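Local coordinates for proteasome assembly chaperone family protein (Pyrococcus furiosus, PDB 5Y9N) that probably acts as a chaperone-like factor of the proteasome assembly chaperone (PAC2) family, forming a five-subunit assembly whose subunits carry long C-terminal helices, at residues P186-A191 and L212-M217; A41-M46 and L204-E209; F56-S61 and A85-P90; K8-V13 and N95-E100. All coordinates share one frame; numbering follows the deposited sequence.

Contact 1: P186-A191 and L212-M217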
# COMPACT_ATOMS: atom_id res chain seq x y z
N PRO A 186 22.56 -11.42 17.16
CA PRO A 186 23.88 -10.93 16.79
C PRO A 186 24.92 -11.96 17.17
O PRO A 186 24.90 -12.44 18.30
CB PRO A 186 24.06 -9.66 17.65
CG PRO A 186 22.69 -9.30 18.08
CD PRO A 186 21.96 -10.59 18.21
N ASP A 187 25.81 -12.28 16.24
CA ASP A 187 26.79 -13.34 16.42
C ASP A 187 28.23 -12.91 16.13
O ASP A 187 28.74 -13.15 15.04
CB ASP A 187 26.40 -14.53 15.53
CG ASP A 187 27.16 -15.78 15.88
OD1 ASP A 187 28.10 -15.71 16.73
OD2 ASP A 187 26.81 -16.83 15.28
N PRO A 188 28.90 -12.28 17.09
CA PRO A 188 30.29 -11.87 16.86
C PRO A 188 31.25 -13.03 16.57
O PRO A 188 32.28 -12.82 15.94
CB PRO A 188 30.71 -11.19 18.16
CG PRO A 188 29.43 -10.75 18.79
CD PRO A 188 28.37 -11.73 18.35
N ARG A 189 30.92 -14.24 17.04
CA ARG A 189 31.78 -15.38 16.78
C ARG A 189 31.82 -15.70 15.29
O ARG A 189 32.91 -15.85 14.71
CB ARG A 189 31.33 -16.61 17.56
CG ARG A 189 31.61 -16.50 19.05
CD ARG A 189 31.34 -17.80 19.79
NE ARG A 189 30.94 -17.54 21.18
CZ ARG A 189 31.77 -17.15 22.15
NH1 ARG A 189 33.08 -16.96 21.93
NH2 ARG A 189 31.28 -16.95 23.37
N ALA A 190 30.65 -15.77 14.65
CA ALA A 190 30.59 -16.03 13.21
C ALA A 190 31.26 -14.92 12.40
O ALA A 190 31.88 -15.19 11.36
CB ALA A 190 29.14 -16.21 12.75
N ALA A 191 31.14 -13.68 12.88
CA ALA A 191 31.81 -12.56 12.25
C ALA A 191 33.31 -12.77 12.30
O ALA A 191 34.00 -12.53 11.30
CB ALA A 191 31.43 -11.25 12.94
N LEU A 212 35.84 -12.16 19.84
CA LEU A 212 35.55 -13.32 20.70
C LEU A 212 35.39 -12.94 22.19
O LEU A 212 34.59 -13.53 22.91
CB LEU A 212 36.63 -14.40 20.52
CG LEU A 212 36.75 -15.04 19.12
CD1 LEU A 212 37.98 -15.95 19.09
CD2 LEU A 212 35.50 -15.82 18.72
N LYS A 213 36.14 -11.93 22.63
CA LYS A 213 36.06 -11.37 23.99
C LYS A 213 34.69 -10.74 24.21
O LYS A 213 34.02 -10.99 25.21
CB LYS A 213 37.18 -10.32 24.18
CG LYS A 213 37.31 -9.64 25.54
CD LYS A 213 37.89 -10.54 26.63
CE LYS A 213 36.81 -11.22 27.47
NZ LYS A 213 37.24 -12.47 28.13
N GLU A 214 34.29 -9.92 23.24
CA GLU A 214 32.99 -9.25 23.23
C GLU A 214 31.85 -10.26 23.39
O GLU A 214 30.93 -10.04 24.17
CB GLU A 214 32.82 -8.46 21.94
CG GLU A 214 31.73 -7.41 21.92
CD GLU A 214 31.55 -6.83 20.52
OE1 GLU A 214 31.09 -7.58 19.63
OE2 GLU A 214 31.87 -5.62 20.27
N ALA A 215 31.93 -11.37 22.67
CA ALA A 215 30.92 -12.41 22.75
C ALA A 215 30.85 -13.05 24.13
O ALA A 215 29.76 -13.34 24.61
CB ALA A 215 31.18 -13.49 21.70
N GLU A 216 32.01 -13.29 24.74
CA GLU A 216 32.06 -13.89 26.07
C GLU A 216 31.46 -12.94 27.07
O GLU A 216 30.60 -13.34 27.85
CB GLU A 216 33.49 -14.27 26.49
CG GLU A 216 33.88 -15.66 26.04
CD GLU A 216 35.38 -15.85 25.89
OE1 GLU A 216 36.17 -15.13 26.55
OE2 GLU A 216 35.78 -16.75 25.10
N MET A 217 31.88 -11.68 27.04
CA MET A 217 31.36 -10.66 27.98
C MET A 217 29.84 -10.47 27.91
O MET A 217 29.21 -10.24 28.94
CB MET A 217 32.08 -9.33 27.80
CG MET A 217 33.49 -9.36 28.36
SD MET A 217 34.46 -8.06 27.63
CE MET A 217 33.73 -6.58 28.35
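Arg189 lays its guanidinium across Ala215 where 186-191 meets 212-217, and the methyl of Ala215 packs against the guanidinium face. That methyl, Ala215 CB, sits over the centre of the face, 3.7 Å from Arg189 CZ. At the edge of the same group, near its plane, Glu216 CG approaches NH2 of Arg189 to 3.9 Å. With chi2 at -172°, the arginine chain stays extended from CG to NE and reaches across to helix 209-244, so its aliphatic part also packs: Arg189 CG lies 4.0 Å from Leu212 CD2, the two side chains crossing at about a right angle. A second apolar touch, Pro188 CB to Ala215 CB at 4.2 Å, lies one residue earlier on the first helix, where the proline ring also meets the carboxylate end of Glu214.

Charge plays a looser part between the segments. Arg189 NH1 is 4.2 Å from Glu216 OE2, too far for a salt bridge, and the planes of the two groups are 36° apart. Glu216 instead bridges to Lys213 through OE1.

The start of helix 188-202 is capped by Asp187, whose OD1 accepts weak bonds from the backbone N atoms of Arg189 and Ala190; its OD2 bonds to Thr181. No hydrogen bond links the two segments. Between them the contact is therefore one of van der Waals packing, and a salt bridge from Arg189 NH2 to Glu219 joins the same helices, fastening the start of helix 209-244, predicted to form a coiled coil, to helix 188-202; Glu216 probably adds a weaker attraction.

Contact 2: A41-M46 and L204-E209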
# COMPACT_ATOMS: atom_id res chain seq x y z
N ALA A 41 36.75 -2.14 9.79
CA ALA A 41 36.88 -0.70 9.66
C ALA A 41 37.54 -0.10 10.89
O ALA A 41 38.39 0.77 10.77
CB ALA A 41 35.53 -0.04 9.41
N LYS A 42 37.16 -0.59 12.07
CA LYS A 42 37.67 -0.07 13.34
C LYS A 42 39.15 -0.45 13.52
O LYS A 42 40.00 0.41 13.72
CB LYS A 42 36.83 -0.62 14.50
CG LYS A 42 36.49 0.39 15.59
CD LYS A 42 35.19 -0.02 16.29
CE LYS A 42 33.95 0.35 15.46
NZ LYS A 42 32.82 -0.52 15.86
N GLU A 43 39.44 -1.74 13.41
CA GLU A 43 40.78 -2.27 13.63
C GLU A 43 41.83 -1.76 12.65
O GLU A 43 43.00 -1.67 13.00
CB GLU A 43 40.77 -3.81 13.61
CG GLU A 43 39.98 -4.49 14.73
CD GLU A 43 40.52 -4.20 16.13
OE1 GLU A 43 41.28 -5.02 16.69
OE2 GLU A 43 40.16 -3.14 16.67
N LEU A 44 41.43 -1.41 11.43
CA LEU A 44 42.33 -0.78 10.46
C LEU A 44 42.27 0.76 10.50
O LEU A 44 42.71 1.41 9.55
CB LEU A 44 42.02 -1.30 9.05
CG LEU A 44 42.09 -2.83 8.88
CD1 LEU A 44 41.67 -3.26 7.49
CD2 LEU A 44 43.48 -3.33 9.16
N ASP A 45 41.77 1.34 11.60
CA ASP A 45 41.70 2.80 11.80
C ASP A 45 41.30 3.54 10.51
O ASP A 45 41.99 4.46 10.08
CB ASP A 45 43.03 3.37 12.38
CG ASP A 45 42.90 4.84 12.86
OD1 ASP A 45 42.07 5.13 13.74
OD2 ASP A 45 43.65 5.70 12.35
N MET A 46 40.19 3.10 9.91
CA MET A 46 39.71 3.69 8.66
C MET A 46 39.05 5.02 8.93
O MET A 46 38.58 5.26 10.03
CB MET A 46 38.71 2.78 7.96
CG MET A 46 39.25 1.43 7.57
SD MET A 46 38.38 0.79 6.12
CE MET A 46 39.23 -0.77 5.92
N LEU A 204 45.89 -9.50 6.01
CA LEU A 204 45.69 -8.32 6.89
C LEU A 204 46.16 -8.50 8.33
O LEU A 204 46.39 -7.49 9.03
CB LEU A 204 44.24 -7.89 6.88
CG LEU A 204 43.73 -7.26 5.59
CD1 LEU A 204 42.21 -7.11 5.66
CD2 LEU A 204 44.41 -5.93 5.29
N ASN A 205 46.27 -9.75 8.80
CA ASN A 205 46.66 -10.00 10.20
C ASN A 205 45.95 -9.13 11.25
O ASN A 205 46.60 -8.46 12.07
CB ASN A 205 48.18 -9.87 10.34
CG ASN A 205 48.86 -11.21 10.26
OD1 ASN A 205 49.74 -11.41 9.42
ND2 ASN A 205 48.41 -12.17 11.10
N VAL A 206 44.62 -9.13 11.21
CA VAL A 206 43.80 -8.49 12.23
C VAL A 206 43.37 -9.58 13.22
O VAL A 206 42.83 -10.62 12.84
CB VAL A 206 42.58 -7.77 11.63
CG1 VAL A 206 41.62 -7.30 12.74
CG2 VAL A 206 43.03 -6.58 10.78
N SER A 207 43.65 -9.34 14.50
CA SER A 207 43.25 -10.26 15.54
C SER A 207 41.74 -10.18 15.72
O SER A 207 41.17 -9.09 15.89
CB SER A 207 43.92 -9.91 16.87
OG SER A 207 43.67 -10.95 17.81
N VAL A 208 41.11 -11.34 15.69
CA VAL A 208 39.70 -11.49 16.03
C VAL A 208 39.47 -11.75 17.53
O VAL A 208 38.39 -12.19 17.91
CB VAL A 208 39.01 -12.58 15.17
CG1 VAL A 208 39.29 -12.35 13.68
CG2 VAL A 208 39.39 -14.00 15.59
N GLU A 209 40.46 -11.48 18.37
CA GLU A 209 40.32 -11.70 19.82
C GLU A 209 39.27 -10.79 20.43
O GLU A 209 38.38 -11.28 21.11
CB GLU A 209 41.66 -11.56 20.58
CG GLU A 209 42.34 -12.88 20.91
CD GLU A 209 41.55 -13.71 21.91
OE1 GLU A 209 41.16 -13.17 22.97
OE2 GLU A 209 41.33 -14.92 21.65
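Glu43 and Leu44, the residues that meet Val206, stand at a helix end closed by the backbone bond from Asp45 N to Lys42 O, 2.9 Å long. Together with Met46 N to Ala41 O at 3.1 Å, this forms a Schellman motif in which Asp45, at positive phi, is the C-prime residue.

Across the contact the packing is apolar and divides between the two branches of Val206. Val206 CG1, anti to the backbone N (chi1 171°), lies against the aliphatic base of Glu43, 3.7 Å from its CB and 3.8 Å from its CG. The other methyl, Val206 CG2, meets Leu44 CD2 at 3.7 Å. Leu44 thus places one methyl on the valine, while its other methyl, Leu44 CD1, is 4.3 Å from Leu204 CD1. A turn about the CB-CG bond of Glu43 (chi2 -62°), whose two carbons both touch Val206, carries the carboxylate past the valine; OE1 passes near Ser207 O without bonding to it. No hydrogen bond joins the segments.

This is a surface contact between the C-terminal end of helix 32-43 and the loop that carries the chain from helix 188-202 into helix 209-244. Val206 and Leu204 also rest on Asn199 of helix 188-202. Leu204 further touches Ile80 of strand 80-85, and Met46, entering strand 47-53, packs on the same isoleucine and on Tyr75 of strand 72-77.

Contact 3: F56-S61 and A85-P90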
# COMPACT_ATOMS: atom_id res chain seq x y z
N PHE A 56 15.06 8.54 -0.43
CA PHE A 56 14.37 7.32 -0.01
C PHE A 56 15.04 6.62 1.15
O PHE A 56 14.52 5.62 1.64
CB PHE A 56 14.19 6.40 -1.22
CG PHE A 56 13.52 7.10 -2.36
CD1 PHE A 56 12.18 7.43 -2.27
CD2 PHE A 56 14.25 7.54 -3.47
CE1 PHE A 56 11.56 8.14 -3.29
CE2 PHE A 56 13.64 8.27 -4.47
CZ PHE A 56 12.30 8.57 -4.38
N ILE A 57 16.18 7.13 1.60
CA ILE A 57 16.77 6.70 2.86
C ILE A 57 16.09 7.51 3.95
O ILE A 57 16.07 8.74 3.89
CB ILE A 57 18.30 6.93 2.91
CG1 ILE A 57 18.99 5.94 1.97
CG2 ILE A 57 18.84 6.72 4.31
CD1 ILE A 57 20.42 6.25 1.68
N PRO A 58 15.52 6.82 4.95
CA PRO A 58 14.76 7.57 5.93
C PRO A 58 15.63 8.50 6.72
O PRO A 58 16.77 8.18 6.98
CB PRO A 58 14.10 6.50 6.81
CG PRO A 58 14.75 5.21 6.46
CD PRO A 58 15.39 5.36 5.13
N PRO A 59 15.09 9.68 7.09
CA PRO A 59 15.85 10.72 7.75
C PRO A 59 16.39 10.27 9.09
O PRO A 59 15.60 9.86 9.95
CB PRO A 59 14.83 11.82 7.97
CG PRO A 59 13.52 11.15 8.00
CD PRO A 59 13.64 9.97 7.08
N MET A 60 17.71 10.29 9.24
CA MET A 60 18.35 10.08 10.53
C MET A 60 19.81 10.45 10.48
O MET A 60 20.40 10.55 9.41
CB MET A 60 18.25 8.60 10.96
CG MET A 60 19.05 7.64 10.11
SD MET A 60 18.41 5.98 10.21
CE MET A 60 19.04 5.44 11.77
N SER A 61 20.39 10.65 11.67
CA SER A 61 21.82 10.59 11.88
C SER A 61 22.09 9.54 12.92
O SER A 61 21.40 9.47 13.93
CB SER A 61 22.38 11.91 12.38
OG SER A 61 22.52 12.84 11.31
N ALA A 85 25.95 -0.26 6.43
CA ALA A 85 24.60 0.28 6.57
C ALA A 85 24.04 -0.08 7.95
O ALA A 85 24.31 -1.16 8.47
CB ALA A 85 23.71 -0.28 5.47
N ASP A 86 23.27 0.83 8.54
CA ASP A 86 22.58 0.53 9.82
C ASP A 86 21.07 0.32 9.72
O ASP A 86 20.40 0.25 10.73
CB ASP A 86 22.94 1.59 10.85
CG ASP A 86 24.29 1.36 11.49
OD1 ASP A 86 25.01 0.45 11.08
OD2 ASP A 86 24.62 2.09 12.43
N ILE A 87 20.55 0.17 8.52
CA ILE A 87 19.14 -0.02 8.30
C ILE A 87 18.94 -1.04 7.20
O ILE A 87 19.78 -1.19 6.32
CB ILE A 87 18.44 1.30 7.92
CG1 ILE A 87 18.98 1.90 6.66
CG2 ILE A 87 18.63 2.32 9.03
CD1 ILE A 87 18.36 3.25 6.33
N PHE A 88 17.83 -1.75 7.25
CA PHE A 88 17.41 -2.57 6.14
C PHE A 88 16.79 -1.61 5.18
O PHE A 88 16.42 -0.53 5.56
CB PHE A 88 16.45 -3.66 6.60
CG PHE A 88 17.10 -4.66 7.50
CD1 PHE A 88 17.72 -5.79 6.98
CD2 PHE A 88 17.13 -4.46 8.90
CE1 PHE A 88 18.31 -6.72 7.81
CE2 PHE A 88 17.73 -5.38 9.74
CZ PHE A 88 18.30 -6.53 9.21
N LEU A 89 16.76 -1.99 3.92
CA LEU A 89 16.26 -1.11 2.87
C LEU A 89 15.34 -1.89 1.96
O LEU A 89 15.53 -3.09 1.77
CB LEU A 89 17.41 -0.59 2.06
CG LEU A 89 18.32 0.39 2.79
CD1 LEU A 89 19.77 0.18 2.36
CD2 LEU A 89 17.85 1.81 2.59
N PRO A 90 14.36 -1.21 1.37
CA PRO A 90 13.47 -1.94 0.45
C PRO A 90 14.18 -2.42 -0.82
O PRO A 90 15.15 -1.79 -1.25
CB PRO A 90 12.36 -0.92 0.13
CG PRO A 90 12.86 0.42 0.61
CD PRO A 90 14.03 0.22 1.52
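Ile87 carries most of this contact, its CB directed at segment 56-61, where Met60, Pro58 and Ile57 receive its two arms. From CB the chain forks. The short branch, Ile87 CG2, packs on the thioether of Met60, 3.9 Å from SD and 4.2 Å from CE; the two side chains slide past each other in opposite directions, and a bend at chi3 (-77°) of Met60 turns the CE methyl alongside the isoleucine. The long branch leaves through CG1, placed between the backbone N and the carbonyl carbon (chi1 60°), and then runs straight out to CD1. At its end Ile87 CD1 reaches the CD corner of the Pro58 ring, 3.8 Å away, and also touches Ile57 CG2 at 4.0 Å, where the two isoleucines cross at about a right angle.

Ile57 has a second neighbour: its CG1 is 4.3 Å from CD2 of Leu89. All of this is apolar, with no hydrogen bond between the segments.

The contact joins the run leading into strand 60-64 to the loop between strand 80-85 and helix 91-107. Leu72 of strand 72-77 touches Ile57, Ile87 and Leu89, and Leu89 also packs on Val94 of the helix. Beyond them lies the second subunit of the assembly: Met60 and Ser61 pair in an antiparallel ladder with one of its strands, and Ile57 O accepts a hydrogen bond from Asn95 of that neighbouring chain.

Contact 4: K8-V13 and N95-E100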
# COMPACT_ATOMS: atom_id res chain seq x y z
N LYS A 8 17.80 11.64 -10.35
CA LYS A 8 18.53 10.41 -9.97
C LYS A 8 18.29 10.04 -8.52
O LYS A 8 18.52 10.87 -7.66
CB LYS A 8 20.06 10.56 -10.22
CG LYS A 8 20.39 9.75 -11.42
CD LYS A 8 21.82 9.78 -11.97
CE LYS A 8 21.63 9.16 -13.33
NZ LYS A 8 22.85 9.07 -14.14
N PRO A 9 17.78 8.83 -8.25
CA PRO A 9 17.33 8.51 -6.88
C PRO A 9 18.42 8.31 -5.84
O PRO A 9 18.17 8.52 -4.66
CB PRO A 9 16.55 7.20 -7.08
CG PRO A 9 17.15 6.58 -8.31
CD PRO A 9 17.52 7.73 -9.18
N VAL A 10 19.60 7.87 -6.27
CA VAL A 10 20.70 7.56 -5.35
C VAL A 10 22.00 8.17 -5.87
O VAL A 10 22.41 7.93 -7.01
CB VAL A 10 20.89 6.04 -5.23
CG1 VAL A 10 22.10 5.71 -4.36
CG2 VAL A 10 19.63 5.41 -4.68
N ASN A 11 22.65 8.94 -4.99
CA ASN A 11 23.95 9.55 -5.25
C ASN A 11 24.95 8.96 -4.31
O ASN A 11 24.79 9.01 -3.10
CB ASN A 11 23.92 11.05 -5.06
CG ASN A 11 22.95 11.72 -6.00
OD1 ASN A 11 23.11 11.66 -7.22
ND2 ASN A 11 21.93 12.36 -5.44
N LEU A 12 26.01 8.42 -4.90
CA LEU A 12 27.13 7.91 -4.16
C LEU A 12 28.08 9.09 -4.02
O LEU A 12 28.52 9.66 -5.01
CB LEU A 12 27.75 6.79 -4.98
CG LEU A 12 28.43 5.66 -4.27
CD1 LEU A 12 27.45 5.03 -3.29
CD2 LEU A 12 28.86 4.64 -5.32
N VAL A 13 28.35 9.50 -2.80
CA VAL A 13 29.33 10.53 -2.50
C VAL A 13 30.54 9.80 -1.96
O VAL A 13 30.63 9.48 -0.79
CB VAL A 13 28.80 11.53 -1.45
CG1 VAL A 13 29.90 12.49 -1.01
CG2 VAL A 13 27.59 12.28 -2.01
N ASN A 95 18.63 -2.32 -5.12
CA ASN A 95 19.04 -2.48 -6.50
C ASN A 95 19.64 -1.19 -7.07
O ASN A 95 20.65 -1.23 -7.76
CB ASN A 95 17.87 -2.98 -7.39
CG ASN A 95 17.56 -4.45 -7.16
OD1 ASN A 95 18.42 -5.22 -6.75
ND2 ASN A 95 16.33 -4.85 -7.47
N GLU A 96 19.01 -0.06 -6.77
CA GLU A 96 19.51 1.24 -7.21
C GLU A 96 20.87 1.57 -6.60
O GLU A 96 21.74 2.09 -7.28
CB GLU A 96 18.47 2.34 -6.95
CG GLU A 96 17.34 2.22 -7.94
CD GLU A 96 16.16 3.14 -7.69
OE1 GLU A 96 15.61 3.62 -8.71
OE2 GLU A 96 15.77 3.35 -6.52
N ILE A 97 21.05 1.24 -5.33
CA ILE A 97 22.34 1.45 -4.70
C ILE A 97 23.39 0.53 -5.33
O ILE A 97 24.50 0.98 -5.61
CB ILE A 97 22.25 1.27 -3.18
CG1 ILE A 97 21.39 2.39 -2.59
CG2 ILE A 97 23.64 1.27 -2.54
CD1 ILE A 97 20.80 2.05 -1.24
N ALA A 98 23.03 -0.72 -5.57
CA ALA A 98 23.95 -1.68 -6.18
C ALA A 98 24.43 -1.19 -7.56
O ALA A 98 25.59 -1.34 -7.89
CB ALA A 98 23.31 -3.05 -6.29
N LYS A 99 23.52 -0.61 -8.34
CA LYS A 99 23.84 -0.05 -9.65
C LYS A 99 24.94 1.01 -9.50
O LYS A 99 25.98 0.92 -10.14
CB LYS A 99 22.59 0.56 -10.31
CG LYS A 99 22.71 0.88 -11.79
CD LYS A 99 22.16 -0.29 -12.57
CE LYS A 99 20.61 -0.30 -12.69
NZ LYS A 99 19.94 0.98 -13.10
N GLU A 100 24.72 1.97 -8.62
CA GLU A 100 25.68 3.03 -8.39
C GLU A 100 27.02 2.53 -7.89
O GLU A 100 28.07 3.04 -8.28
CB GLU A 100 25.12 4.07 -7.42
CG GLU A 100 23.94 4.85 -7.97
CD GLU A 100 24.31 5.67 -9.18
OE1 GLU A 100 25.24 6.50 -9.08
OE2 GLU A 100 23.70 5.45 -10.24
O HOH W 1 26.38 8.16 -7.42
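Glu100, Val10 and Leu12 bury the most surface in a strand-on-helix packing: the N-terminal strand, outermost in the sheet of this chain, packs through segment 8-13 against helix 91-107. The arrangement belongs to the alpha/beta fold of this PAC2-family chain.

Val10 spreads its two methyls over the helix surface. Val10 CG1 meets Ile97 CG1 at 3.8 Å, the side chains crossing at about a right angle, while Val10 CG2 lies 4.0 Å from Glu96 CB. The side chains of Val10 and Glu100 run past each other in opposite directions, Val10 CG1 coming to 4.1 Å from Glu100 CG. The same glutamate carbon, Glu100 CG, is 3.6 Å from the backbone oxygen Val10 O. Glu100 bends at chi2 (-62°), folding its carboxylate back beside the strand backbone. Leu12 approaches the same residue from its main-chain side, with Leu12 CD2 3.5 Å from Glu100 O. One helical turn earlier, Glu96 extends its carboxylate across the ring of Pro9.

Val52 of strand 47-53 touches Val10, Leu12 and Ile97, and Asn11 bonds through its backbone to Asp53. At the start of the helical segment, Asn95 donates to Ile57 O and Leu55 O of the third subunit.

No direct hydrogen bond crosses the contact, but a water does: it accepts from Leu12 N at 2.6 Å and donates to OE1 of Glu100, also at 2.6 Å.

Contacts 3 and 4 form one packed region, their centres about 13 Å apart: Phe56 CE2 lies 4.1 Å from Pro9 CB, and Leu89 CD1 is 4.2 Å from Ile97 CD1. Both also face neighbouring subunits, since Asn95 of one chain bonds to Ile57 O of the next, linking the two contacts across the interface. Contacts 1 and 2 are instead coupled through the chain, 204-209 leading by way of the start of helix 209-244 into 212-217; their centres are about 15 Å apart. Contact 1 lies across the chain's centre from contact 4, about 32 Å between centres, so the root of the C-terminal helix stands well away from the N-terminal strand.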